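Local coordinates for RNA-dependent RNA Polymerase (Bombyx mori cytoplasmic polyhedrosis virus, PDB 6TZ0), which catalyses RNA-templated RNA synthesis inside the virus, transcribing the double-stranded genome into plus strands and making the complementary minus strands during replication, at the interface of chains A and B. Numbering follows the deposited sequence. Chains: chain A, RNA-dependent RNA Polymerase; chain B, Viral structural protein 4.

Contact 1: the interface of chains A and B. Residues chain A 358-361, 633-634; chain B 493, 495-498.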
loop_
_atom_site.group_PDB
_atom_site.type_symbol
_atom_site.label_atom_id
_atom_site.label_comp_id
_atom_site.label_asym_id
_atom_site.label_seq_id
_atom_site.Cartn_x
_atom_site.Cartn_y
_atom_site.Cartn_z
ATOM N N PHE A 358 -1.953 16.536 0.047
ATOM C CA PHE A 358 -2.948 17.585 -0.155
ATOM C C PHE A 358 -3.389 17.591 -1.617
ATOM O O PHE A 358 -2.540 17.564 -2.510
ATOM C CB PHE A 358 -2.382 18.953 0.221
ATOM C CG PHE A 358 -3.427 20.025 0.383
ATOM C CD1 PHE A 358 -4.082 20.189 1.591
ATOM C CD2 PHE A 358 -3.783 20.837 -0.674
ATOM C CE1 PHE A 358 -5.045 21.166 1.746
ATOM C CE2 PHE A 358 -4.759 21.798 -0.528
ATOM C CZ PHE A 358 -5.383 21.967 0.685
ATOM N N PRO A 359 -4.692 17.647 -1.895
ATOM C CA PRO A 359 -5.160 17.524 -3.280
ATOM C C PRO A 359 -4.912 18.784 -4.091
ATOM O O PRO A 359 -4.760 19.880 -3.553
ATOM C CB PRO A 359 -6.659 17.270 -3.117
ATOM C CG PRO A 359 -6.996 17.923 -1.849
ATOM C CD PRO A 359 -5.814 17.753 -0.951
ATOM N N ARG A 360 -4.894 18.620 -5.410
ATOM C CA ARG A 360 -4.639 19.744 -6.298
ATOM C C ARG A 360 -5.343 19.557 -7.633
ATOM O O ARG A 360 -5.747 18.451 -7.992
ATOM C CB ARG A 360 -3.145 19.944 -6.512
ATOM C CG ARG A 360 -2.434 18.793 -7.164
ATOM C CD ARG A 360 -0.985 19.177 -7.304
ATOM N NE ARG A 360 -0.185 18.179 -7.992
ATOM C CZ ARG A 360 1.080 18.372 -8.334
ATOM N NH1 ARG A 360 1.665 19.527 -8.055
ATOM N NH2 ARG A 360 1.758 17.425 -8.963
ATOM N N ILE A 361 -5.586 20.688 -8.289
ATOM C CA ILE A 361 -6.286 20.750 -9.563
ATOM C C ILE A 361 -5.382 21.293 -10.653
ATOM O O ILE A 361 -4.836 22.383 -10.524
ATOM C CB ILE A 361 -7.496 21.695 -9.457
ATOM C CG1 ILE A 361 -8.708 20.956 -8.899
ATOM C CG2 ILE A 361 -7.814 22.314 -10.807
ATOM C CD1 ILE A 361 -9.559 21.810 -7.992
ATOM N N ALA A 633 -8.002 17.977 3.144
ATOM C CA ALA A 633 -9.030 18.268 2.161
ATOM C C ALA A 633 -9.305 17.027 1.315
ATOM O O ALA A 633 -8.519 16.079 1.282
ATOM C CB ALA A 633 -8.624 19.442 1.276
ATOM N N GLU A 634 -10.439 17.037 0.630
ATOM C CA GLU A 634 -10.934 15.848 -0.045
ATOM C C GLU A 634 -10.617 15.922 -1.535
ATOM O O GLU A 634 -10.462 17.003 -2.100
ATOM C CB GLU A 634 -12.439 15.700 0.202
ATOM C CG GLU A 634 -13.003 14.289 0.053
ATOM C CD GLU A 634 -13.461 13.982 -1.351
ATOM O OE1 GLU A 634 -13.862 14.932 -2.052
ATOM O OE2 GLU A 634 -13.419 12.800 -1.763
ATOM N N ALA B 493 -15.373 19.946 -7.556
ATOM C CA ALA B 493 -13.977 20.333 -7.714
ATOM C C ALA B 493 -13.521 21.287 -6.622
ATOM O O ALA B 493 -12.320 21.526 -6.489
ATOM C CB ALA B 493 -13.748 20.968 -9.080
ATOM N N ASP B 495 -13.698 20.480 -3.586
ATOM C CA ASP B 495 -13.213 19.634 -2.502
ATOM C C ASP B 495 -11.735 19.850 -2.230
ATOM O O ASP B 495 -11.280 19.661 -1.098
ATOM C CB ASP B 495 -13.462 18.168 -2.839
ATOM C CG ASP B 495 -14.918 17.806 -2.799
ATOM O OD1 ASP B 495 -15.656 18.426 -2.011
ATOM O OD2 ASP B 495 -15.326 16.901 -3.550
ATOM N N ALA B 496 -10.973 20.234 -3.246
ATOM C CA ALA B 496 -9.574 20.594 -3.076
ATOM C C ALA B 496 -9.392 22.028 -2.603
ATOM O O ALA B 496 -8.255 22.457 -2.392
ATOM C CB ALA B 496 -8.824 20.390 -4.394
ATOM N N THR B 497 -10.466 22.759 -2.421
ATOM C CA THR B 497 -10.411 24.200 -2.233
ATOM C C THR B 497 -11.089 24.679 -0.957
ATOM O O THR B 497 -10.522 25.521 -0.254
ATOM C CB THR B 497 -11.037 24.846 -3.471
ATOM O OG1 THR B 497 -10.253 24.511 -4.621
ATOM C CG2 THR B 497 -11.082 26.320 -3.340
ATOM N N ILE B 498 -12.273 24.149 -0.627
ATOM C CA ILE B 498 -12.898 24.425 0.664
ATOM C C ILE B 498 -12.023 23.797 1.745
ATOM O O ILE B 498 -11.289 22.833 1.487
ATOM C CB ILE B 498 -14.339 23.874 0.711
ATOM C CG1 ILE B 498 -15.142 24.285 -0.517
ATOM C CG2 ILE B 498 -15.123 24.412 1.900
ATOM C CD1 ILE B 498 -15.345 25.739 -0.666
#
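The backbone N-H of A:Glu634 donates to the main-chain carbonyl oxygen of B:Asp495, N to O 3.3 Å. The angle at the hydrogen is 136° and the donor stands 44° out of the carbonyl plane, so this is a long, bent bond that does not use a lone-pair direction. The carbonyl oxygen of A:Glu634 also crowds B:Asp495 O, so the bond should be read as marginal. The same B:Asp495 O is met by the methyl group of A:Ala633, CB to O 3.6 Å, so that consecutive residues of the polymerase approach this oxygen from neighbouring directions.

Beside the bond, the side chains of A:Glu634 and B:Asp495 run alongside each other in the same direction, their CB atoms 4.0 Å apart. In A:Glu634, CG is anti to the backbone N (chi1 -157°) and the chain then bends at chi2, which turns the carboxylate toward its acidic neighbour. A:Glu634 OE1 is modelled 2.9 Å from B:Asp495 OD2, with the carboxylate planes nearly perpendicular. As modelled this is a doubtful clash at 2.80 Å resolution; a proton or an unmodelled partner might relieve it.

B:Ala496 is the knob of the patch, hiding 70 Å² against the polymerase. Its CA lies 3.9 Å from A:Pro359 CG, while its methyl CB is 3.9 Å from A:Ile361 CD1, the tip of the longer isoleucine branch. Behind this, A:Pro359 CD sits over the rim of one face of the A:Phe358 ring, 3.5 Å above its plane. The ring's edge carbon CE2 comes within 4.0 Å of B:Ala496 O.

This small mixed polar and apolar patch belongs to the interface of the deposited assembly, probably the one used in the virus. On the polymerase side it combines the segment 358-361, which follows helix 349-356, with residues 633-634 just beyond strand 628-631; both fall in the central polymerase region. Viral structural protein 4 answers with the end of its 3-10 helix 492-496, between strands 484-489 and 504-507.

Contact 2: the interface of chains A and B. Residues chain A 458-459, 461-463; chain B 165, 170, 173.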
loop_
_atom_site.group_PDB
_atom_site.type_symbol
_atom_site.label_atom_id
_atom_site.label_comp_id
_atom_site.label_asym_id
_atom_site.label_seq_id
_atom_site.Cartn_x
_atom_site.Cartn_y
_atom_site.Cartn_z
ATOM N N ARG A 458 -19.574 -12.172 13.468
ATOM C CA ARG A 458 -21.014 -12.329 13.607
ATOM C C ARG A 458 -21.791 -11.299 12.808
ATOM O O ARG A 458 -22.993 -11.478 12.595
ATOM C CB ARG A 458 -21.416 -12.232 15.077
ATOM C CG ARG A 458 -21.327 -10.838 15.643
ATOM C CD ARG A 458 -21.650 -10.812 17.118
ATOM N NE ARG A 458 -20.582 -11.406 17.915
ATOM C CZ ARG A 458 -20.635 -11.582 19.229
ATOM N NH1 ARG A 458 -21.704 -11.194 19.906
ATOM N NH2 ARG A 458 -19.615 -12.134 19.867
ATOM N N GLU A 459 -21.141 -10.230 12.357
ATOM C CA GLU A 459 -21.806 -9.177 11.607
ATOM C C GLU A 459 -21.225 -9.018 10.209
ATOM O O GLU A 459 -21.342 -7.946 9.613
ATOM C CB GLU A 459 -21.747 -7.860 12.380
ATOM C CG GLU A 459 -20.360 -7.330 12.651
ATOM C CD GLU A 459 -20.396 -6.039 13.434
ATOM O OE1 GLU A 459 -21.500 -5.621 13.835
ATOM O OE2 GLU A 459 -19.326 -5.426 13.628
ATOM N N ARG A 461 -22.423 -10.493 7.610
ATOM C CA ARG A 461 -23.572 -10.488 6.720
ATOM C C ARG A 461 -24.572 -9.393 7.055
ATOM O O ARG A 461 -25.661 -9.371 6.480
ATOM C CB ARG A 461 -24.276 -11.842 6.763
ATOM C CG ARG A 461 -23.419 -13.023 6.373
ATOM C CD ARG A 461 -23.098 -13.057 4.901
ATOM N NE ARG A 461 -22.364 -14.267 4.554
ATOM C CZ ARG A 461 -21.894 -14.544 3.346
ATOM N NH1 ARG A 461 -22.077 -13.698 2.349
ATOM N NH2 ARG A 461 -21.238 -15.670 3.140
ATOM N N THR A 462 -24.236 -8.496 7.968
ATOM C CA THR A 462 -25.146 -7.472 8.460
ATOM C C THR A 462 -24.914 -6.172 7.717
ATOM O O THR A 462 -23.774 -5.699 7.662
ATOM C CB THR A 462 -24.937 -7.260 9.954
ATOM O OG1 THR A 462 -25.193 -8.486 10.644
ATOM C CG2 THR A 462 -25.864 -6.194 10.485
ATOM N N PRO A 463 -25.956 -5.568 7.137
ATOM C CA PRO A 463 -25.744 -4.377 6.300
ATOM C C PRO A 463 -25.360 -3.122 7.070
ATOM O O PRO A 463 -24.816 -2.194 6.463
ATOM C CB PRO A 463 -27.097 -4.200 5.600
ATOM C CG PRO A 463 -27.749 -5.524 5.690
ATOM C CD PRO A 463 -27.319 -6.100 6.989
ATOM N N GLN B 165 -34.570 -4.146 7.564
ATOM C CA GLN B 165 -33.326 -4.888 7.387
ATOM C C GLN B 165 -32.290 -4.532 8.438
ATOM O O GLN B 165 -31.396 -5.335 8.715
ATOM C CB GLN B 165 -32.750 -4.643 5.998
ATOM C CG GLN B 165 -33.498 -5.321 4.882
ATOM C CD GLN B 165 -32.967 -4.938 3.521
ATOM O OE1 GLN B 165 -32.043 -4.136 3.406
ATOM N NE2 GLN B 165 -33.562 -5.496 2.477
ATOM N N ASN B 170 -28.498 -11.230 13.782
ATOM C CA ASN B 170 -27.270 -11.615 13.095
ATOM C C ASN B 170 -27.348 -13.033 12.551
ATOM O O ASN B 170 -26.882 -13.294 11.439
ATOM C CB ASN B 170 -26.074 -11.472 14.032
ATOM C CG ASN B 170 -25.704 -10.032 14.285
ATOM O OD1 ASN B 170 -25.716 -9.210 13.376
ATOM N ND2 ASN B 170 -25.362 -9.720 15.523
ATOM N N ASN B 173 -29.222 -13.194 9.348
ATOM C CA ASN B 173 -28.339 -12.732 8.280
ATOM C C ASN B 173 -27.327 -13.792 7.879
ATOM O O ASN B 173 -26.937 -13.860 6.710
ATOM C CB ASN B 173 -27.592 -11.473 8.710
ATOM C CG ASN B 173 -28.473 -10.258 8.753
ATOM O OD1 ASN B 173 -29.313 -10.056 7.882
ATOM N ND2 ASN B 173 -28.279 -9.427 9.762
#
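The side-chain amides of B:Asn170 and B:Asn173 each have a polymerase carbonyl over one face. A:Arg458 O sits above the B:Asn170 amide, 3.5 Å from its CG, and A:Arg461 O lies almost straight above the B:Asn173 amide, 3.7 Å from CG. Over the same face of B:Asn170 as A:Arg458 O, but toward ND2, runs the aliphatic part of A:Arg458, with CD 4.2 Å from ND2; its guanidinium is turned nearly perpendicular to the amide.

At the OD1 end of the B:Asn170 amide, the hydroxyl OG1 of A:Thr462 donates to OD1 over 2.9 Å. The C=O...donor angle is 151° and the donor is tilted 18° from the carbonyl plane, a reasonably well-directed bond. B:Asn173 ND2 offers a weak second hydrogen bond to the same OG1, at 3.3 Å, so the threonine hydroxyl can both give and accept.

Both asparagines hold CG anti to the carbonyl carbon (chi1 -73° in each), and standing three residues apart on one helix they reach the same hydroxyl. Beside B:Asn173, A:Arg461 CB packs against its CB at 3.9 Å. B:Gln165 and A:Pro463 extend the patch more loosely.

This is a helix-against-loop patch of the probable viral interface. The polymerase contributes 3-10 helix 457-459 and the loop leading to helix 464-469; the partner contributes the first turn of helix 170-176 and the preceding helix 162-166.

Contact 1 and contact 2 lie about 36 Å apart, measured between the centres of their C-alpha atoms, and share no residue or secondary-structure element. Both fall in the central polymerase region of chain A, but they use distant parts of chain B: contact 2 belongs to its N-terminal third, contact 1 to a stretch well after the P-loop (GAGKT) that runs into the start of helix 359-374. Two separated footholds should limit rocking of one protein on the other. Their association in the in situ model is consistent with a transcription complex; the structure alone does not show whether nucleotide binding by chain B affects the polymerase.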